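Local coordinates for uncharacterized protein, DUF633, LMOf2365_1472 (Listeria monocytogenes str. 4b F2365, PDB 3GNL), which is uncharacterized but probably methylates N1 of adenine 22 in tRNA, using a Rossmann-like methyltransferase domain, at residues E196-S208 / K220-E232. Residues are numbered along the deposited sequence; the frame is centred on the assembly and turned at random.
Sequences EANTWQNIIQTIS and KIRELEHKIALVE
Trp200 lies with one face of its indole against the side chain of Lys227, and the geometry identifies a CH-pi contact: Lys227 CB stands 3.8 Å from the centroid of the six-membered ring, 18° off the ring normal. Lys227 CD lies 3.7 Å from Trp200 CZ2, and the two side chains cross at about a right angle. The opposite face is backed by its own helix, through Glu196 O and Ala197 N near the rim. Val231 meets the indole at its edge, Val231 CG2 lying 3.6 Å from Trp200 CZ3, while Leu224 CD2 presses on Trp200 CD1 obliquely at 3.4 Å. Leu224, Lys227, Ile228 and Val231 form the hole that receives Trp200 as a knob.

Packing is reciprocal: Ile228 inserts among Ala197, Trp200, Gln201 and Ile204, and Ile228 CD1 meets Ile204 CD1 tip to tip at 3.6 Å. One turn on from Trp200, Ile204 occupies the hole formed by Ile221, Leu224, Glu225 and Ile228; chi1 of -70° sets its CG1 branch opposite the carbonyl carbon and brings CD1 toward the partner helix, the Ile204 and Leu224 side chains sliding past each other in opposite directions. Beyond, Ile221 CD1 touches Ile207 CG2 and the Ser208 hydroxyl. Ser208 OG donates to Ile204 O at 2.8 Å, from above the carbonyl plane, which ties the polar group to its own backbone.

The segment axes cross at -151°, 9.4 Å apart, making an antiparallel helical hairpin of helices 187-208 and 215-235. Phe176 of helix 172-177 also touches Trp200, joining the hairpin to that helix. No hydrogen bond or salt bridge spans the two segments, so cohesion between them rests on interlocked apolar surfaces and the indole–lysine contact.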
loop_
_atom_site.group_PDB
_atom_site.type_symbol
_atom_site.label_atom_id
_atom_site.label_comp_id
_atom_site.label_asym_id
_atom_site.label_seq_id
_atom_site.Cartn_x
_atom_site.Cartn_y
_atom_site.Cartn_z
ATOM N N GLU A 196 -11.045 -5.408 15.091
ATOM C CA GLU A 196 -11.374 -6.469 14.136
ATOM C C GLU A 196 -11.624 -7.792 14.834
ATOM O O GLU A 196 -12.531 -8.528 14.438
ATOM C CB GLU A 196 -10.303 -6.594 13.011
ATOM C CG GLU A 196 -10.118 -5.296 12.127
ATOM C CD GLU A 196 -11.403 -4.558 11.697
ATOM O OE1 GLU A 196 -12.461 -5.169 11.549
ATOM O OE2 GLU A 196 -11.345 -3.348 11.482
ATOM N N ALA A 197 -10.806 -8.140 15.825
ATOM C CA ALA A 197 -10.939 -9.390 16.569
ATOM C C ALA A 197 -12.275 -9.423 17.330
ATOM O O ALA A 197 -12.890 -10.482 17.413
ATOM C CB ALA A 197 -9.761 -9.577 17.533
ATOM N N ASN A 198 -12.713 -8.274 17.830
ATOM C CA ASN A 198 -14.005 -8.270 18.528
ATOM C C ASN A 198 -15.101 -8.582 17.517
ATOM O O ASN A 198 -15.994 -9.372 17.821
ATOM C CB ASN A 198 -14.278 -6.899 19.141
ATOM C CG ASN A 198 -13.487 -6.646 20.397
ATOM O OD1 ASN A 198 -12.967 -7.564 21.023
ATOM N ND2 ASN A 198 -13.424 -5.379 20.798
ATOM N N THR A 199 -15.038 -7.999 16.314
ATOM C CA THR A 199 -16.008 -8.360 15.291
ATOM C C THR A 199 -15.963 -9.848 14.920
ATOM O O THR A 199 -16.991 -10.488 14.820
ATOM C CB THR A 199 -15.910 -7.444 14.087
ATOM O OG1 THR A 199 -16.444 -6.165 14.488
ATOM C CG2 THR A 199 -16.812 -7.887 12.965
ATOM N N TRP A 200 -14.779 -10.411 14.718
ATOM C CA TRP A 200 -14.682 -11.830 14.393
ATOM C C TRP A 200 -15.286 -12.728 15.493
ATOM O O TRP A 200 -16.008 -13.668 15.143
ATOM C CB TRP A 200 -13.199 -12.179 14.173
ATOM C CG TRP A 200 -12.612 -11.507 12.943
ATOM C CD1 TRP A 200 -13.257 -11.190 11.775
ATOM C CD2 TRP A 200 -11.232 -11.129 12.777
ATOM N NE1 TRP A 200 -12.343 -10.583 10.883
ATOM C CE2 TRP A 200 -11.121 -10.530 11.499
ATOM C CE3 TRP A 200 -10.098 -11.206 13.612
ATOM C CZ2 TRP A 200 -9.893 -10.030 11.015
ATOM C CZ3 TRP A 200 -8.869 -10.658 13.123
ATOM C CH2 TRP A 200 -8.815 -10.078 11.856
ATOM N N GLN A 201 -15.053 -12.414 16.773
ATOM C CA GLN A 201 -15.625 -13.193 17.893
ATOM C C GLN A 201 -17.118 -13.047 17.848
ATOM O O GLN A 201 -17.834 -14.044 18.054
ATOM C CB GLN A 201 -15.141 -12.674 19.246
ATOM C CG GLN A 201 -13.645 -12.787 19.450
ATOM C CD GLN A 201 -13.111 -12.043 20.677
ATOM O OE1 GLN A 201 -13.823 -11.271 21.347
ATOM N NE2 GLN A 201 -11.834 -12.263 20.968
ATOM N N ASN A 202 -17.593 -11.837 17.556
ATOM C CA ASN A 202 -19.046 -11.662 17.491
ATOM C C ASN A 202 -19.668 -12.481 16.364
ATOM O O ASN A 202 -20.770 -13.041 16.515
ATOM C CB ASN A 202 -19.425 -10.186 17.362
ATOM C CG ASN A 202 -19.070 -9.356 18.605
ATOM O OD1 ASN A 202 -18.859 -9.890 19.682
ATOM N ND2 ASN A 202 -19.036 -8.047 18.433
ATOM N N ILE A 203 -18.975 -12.573 15.223
ATOM C CA ILE A 203 -19.494 -13.312 14.094
ATOM C C ILE A 203 -19.566 -14.780 14.484
ATOM O O ILE A 203 -20.533 -15.453 14.136
ATOM C CB ILE A 203 -18.626 -13.146 12.825
ATOM C CG1 ILE A 203 -18.697 -11.689 12.349
ATOM C CG2 ILE A 203 -19.098 -14.081 11.665
ATOM C CD1 ILE A 203 -17.631 -11.402 11.293
ATOM N N ILE A 204 -18.522 -15.301 15.113
ATOM C CA ILE A 204 -18.592 -16.713 15.542
ATOM C C ILE A 204 -19.819 -16.990 16.390
ATOM O O ILE A 204 -20.507 -18.003 16.150
ATOM C CB ILE A 204 -17.336 -17.138 16.306
ATOM C CG1 ILE A 204 -16.169 -17.206 15.322
ATOM C CG2 ILE A 204 -17.528 -18.532 16.926
ATOM C CD1 ILE A 204 -14.852 -17.331 15.984
ATOM N N GLN A 205 -20.082 -16.114 17.343
ATOM C CA GLN A 205 -21.242 -16.309 18.236
ATOM C C GLN A 205 -22.541 -16.292 17.415
ATOM O O GLN A 205 -23.388 -17.180 17.549
ATOM C CB GLN A 205 -21.219 -15.303 19.384
ATOM C CG GLN A 205 -22.611 -15.146 20.094
ATOM C CD GLN A 205 -22.605 -15.201 21.616
ATOM O OE1 GLN A 205 -23.033 -16.207 22.222
ATOM N NE2 GLN A 205 -22.181 -14.118 22.247
ATOM N N THR A 206 -22.669 -15.354 16.477
ATOM C CA THR A 206 -23.865 -15.239 15.638
ATOM C C THR A 206 -24.083 -16.517 14.827
ATOM O O THR A 206 -25.208 -17.034 14.750
ATOM C CB THR A 206 -23.763 -14.034 14.718
ATOM O OG1 THR A 206 -23.781 -12.860 15.529
ATOM C CG2 THR A 206 -24.892 -14.008 13.716
ATOM N N ILE A 207 -23.016 -17.066 14.255
ATOM C CA ILE A 207 -23.189 -18.260 13.446
ATOM C C ILE A 207 -23.523 -19.479 14.309
ATOM O O ILE A 207 -24.399 -20.274 13.931
ATOM C CB ILE A 207 -21.915 -18.553 12.632
ATOM C CG1 ILE A 207 -21.716 -17.436 11.603
ATOM C CG2 ILE A 207 -22.025 -19.944 11.918
ATOM C CD1 ILE A 207 -20.332 -17.507 10.956
ATOM N N SER A 208 -22.834 -19.581 15.444
ATOM C CA SER A 208 -22.876 -20.747 16.323
ATOM C C SER A 208 -24.239 -20.880 16.928
ATOM O O SER A 208 -24.680 -22.005 17.215
ATOM C CB SER A 208 -21.846 -20.598 17.444
ATOM O OG SER A 208 -20.530 -20.685 16.919
ATOM N N LYS A 220 -15.895 -21.349 8.011
ATOM C CA LYS A 220 -15.797 -19.904 8.275
ATOM C C LYS A 220 -15.401 -19.663 9.742
ATOM O O LYS A 220 -14.538 -18.804 10.047
ATOM C CB LYS A 220 -17.111 -19.200 7.896
ATOM C CG LYS A 220 -17.116 -17.656 8.008
ATOM C CD LYS A 220 -18.155 -17.020 7.042
ATOM C CE LYS A 220 -17.790 -15.538 6.737
ATOM N NZ LYS A 220 -18.969 -14.651 6.409
ATOM N N ILE A 221 -15.990 -20.425 10.660
ATOM C CA ILE A 221 -15.685 -20.331 12.078
ATOM C C ILE A 221 -14.220 -20.684 12.358
ATOM O O ILE A 221 -13.544 -19.970 13.071
ATOM C CB ILE A 221 -16.658 -21.188 12.943
ATOM C CG1 ILE A 221 -18.045 -20.526 12.968
ATOM C CG2 ILE A 221 -16.152 -21.413 14.359
ATOM C CD1 ILE A 221 -19.045 -21.240 13.864
ATOM N N ARG A 222 -13.749 -21.802 11.799
ATOM C CA ARG A 222 -12.336 -22.148 11.883
ATOM C C ARG A 222 -11.429 -21.008 11.401
ATOM O O ARG A 222 -10.449 -20.682 12.074
ATOM C CB ARG A 222 -12.048 -23.426 11.105
ATOM C CG ARG A 222 -12.050 -24.653 11.988
ATOM C CD ARG A 222 -11.751 -25.932 11.192
ATOM N NE ARG A 222 -12.961 -26.435 10.529
ATOM C CZ ARG A 222 -13.174 -26.440 9.212
ATOM N NH1 ARG A 222 -12.260 -25.984 8.357
ATOM N NH2 ARG A 222 -14.318 -26.901 8.752
ATOM N N GLU A 223 -11.760 -20.420 10.252
ATOM C CA GLU A 223 -10.994 -19.286 9.735
ATOM C C GLU A 223 -10.998 -18.106 10.724
ATOM O O GLU A 223 -9.956 -17.537 11.036
ATOM C CB GLU A 223 -11.472 -18.831 8.356
ATOM C CG GLU A 223 -10.716 -17.554 7.936
ATOM C CD GLU A 223 -10.727 -17.257 6.447
ATOM O OE1 GLU A 223 -11.828 -17.056 5.875
ATOM O OE2 GLU A 223 -9.612 -17.173 5.861
ATOM N N LEU A 224 -12.173 -17.760 11.242
ATOM C CA LEU A 224 -12.269 -16.666 12.205
ATOM C C LEU A 224 -11.494 -16.975 13.493
ATOM O O LEU A 224 -10.834 -16.090 14.077
ATOM C CB LEU A 224 -13.742 -16.366 12.522
ATOM C CG LEU A 224 -14.542 -15.793 11.361
ATOM C CD1 LEU A 224 -16.033 -15.934 11.690
ATOM C CD2 LEU A 224 -14.187 -14.338 11.099
ATOM N N GLU A 225 -11.561 -18.223 13.983
ATOM C CA GLU A 225 -10.761 -18.604 15.161
ATOM C C GLU A 225 -9.258 -18.389 14.934
ATOM O O GLU A 225 -8.570 -17.931 15.844
ATOM C CB GLU A 225 -11.021 -20.054 15.596
ATOM C CG GLU A 225 -12.411 -20.242 16.231
ATOM C CD GLU A 225 -12.807 -21.718 16.384
ATOM O OE1 GLU A 225 -12.278 -22.581 15.650
ATOM O OE2 GLU A 225 -13.672 -21.991 17.238
ATOM N N HIS A 226 -8.807 -18.716 13.730
ATOM C CA HIS A 226 -7.388 -18.574 13.343
ATOM C C HIS A 226 -6.989 -17.100 13.362
ATOM O O HIS A 226 -5.935 -16.728 13.912
ATOM C CB HIS A 226 -7.147 -19.154 11.938
ATOM C CG HIS A 226 -5.733 -19.020 11.434
ATOM N ND1 HIS A 226 -4.633 -19.477 12.138
ATOM C CD2 HIS A 226 -5.249 -18.540 10.259
ATOM C CE1 HIS A 226 -3.532 -19.252 11.434
ATOM N NE2 HIS A 226 -3.878 -18.690 10.289
ATOM N N LYS A 227 -7.846 -16.262 12.782
ATOM C CA LYS A 227 -7.563 -14.843 12.783
ATOM C C LYS A 227 -7.551 -14.235 14.180
ATOM O O LYS A 227 -6.673 -13.440 14.518
ATOM C CB LYS A 227 -8.535 -14.071 11.892
ATOM C CG LYS A 227 -8.502 -14.423 10.389
ATOM C CD LYS A 227 -9.462 -13.453 9.702
ATOM C CE LYS A 227 -10.139 -14.045 8.522
ATOM N NZ LYS A 227 -9.618 -13.483 7.273
ATOM N N ILE A 228 -8.508 -14.620 15.018
ATOM C CA ILE A 228 -8.524 -14.126 16.394
ATOM C C ILE A 228 -7.239 -14.569 17.147
ATOM O O ILE A 228 -6.650 -13.791 17.879
ATOM C CB ILE A 228 -9.822 -14.639 17.164
ATOM C CG1 ILE A 228 -11.097 -14.035 16.576
ATOM C CG2 ILE A 228 -9.728 -14.422 18.652
ATOM C CD1 ILE A 228 -12.312 -14.924 16.906
ATOM N N ALA A 229 -6.849 -15.833 16.961
ATOM C CA ALA A 229 -5.636 -16.354 17.602
ATOM C C ALA A 229 -4.389 -15.576 17.146
ATOM O O ALA A 229 -3.535 -15.233 17.978
ATOM C CB ALA A 229 -5.501 -17.849 17.337
ATOM N N LEU A 230 -4.354 -15.213 15.871
ATOM C CA LEU A 230 -3.223 -14.381 15.403
ATOM C C LEU A 230 -3.175 -13.022 16.103
ATOM O O LEU A 230 -2.109 -12.512 16.457
ATOM C CB LEU A 230 -3.269 -14.191 13.887
ATOM C CG LEU A 230 -2.999 -15.410 13.016
ATOM C CD1 LEU A 230 -3.429 -15.151 11.578
ATOM C CD2 LEU A 230 -1.501 -15.777 13.102
ATOM N N VAL A 231 -4.323 -12.365 16.248
ATOM C CA VAL A 231 -4.344 -11.105 16.926
ATOM C C VAL A 231 -3.948 -11.259 18.386
ATOM O O VAL A 231 -3.168 -10.467 18.912
ATOM C CB VAL A 231 -5.757 -10.422 16.823
ATOM C CG1 VAL A 231 -5.859 -9.229 17.749
ATOM C CG2 VAL A 231 -6.056 -10.003 15.352
ATOM N N GLU A 232 -4.435 -12.315 19.051
ATOM C CA GLU A 232 -4.118 -12.521 20.469
ATOM C C GLU A 232 -2.625 -12.740 20.645
ATOM O O GLU A 232 -2.048 -12.260 21.609
ATOM C CB GLU A 232 -4.895 -13.709 21.014
ATOM C CG GLU A 232 -6.388 -13.409 21.117
ATOM C CD GLU A 232 -7.233 -14.566 21.629
ATOM O OE1 GLU A 232 -6.840 -15.744 21.482
ATOM O OE2 GLU A 232 -8.332 -14.289 22.151
#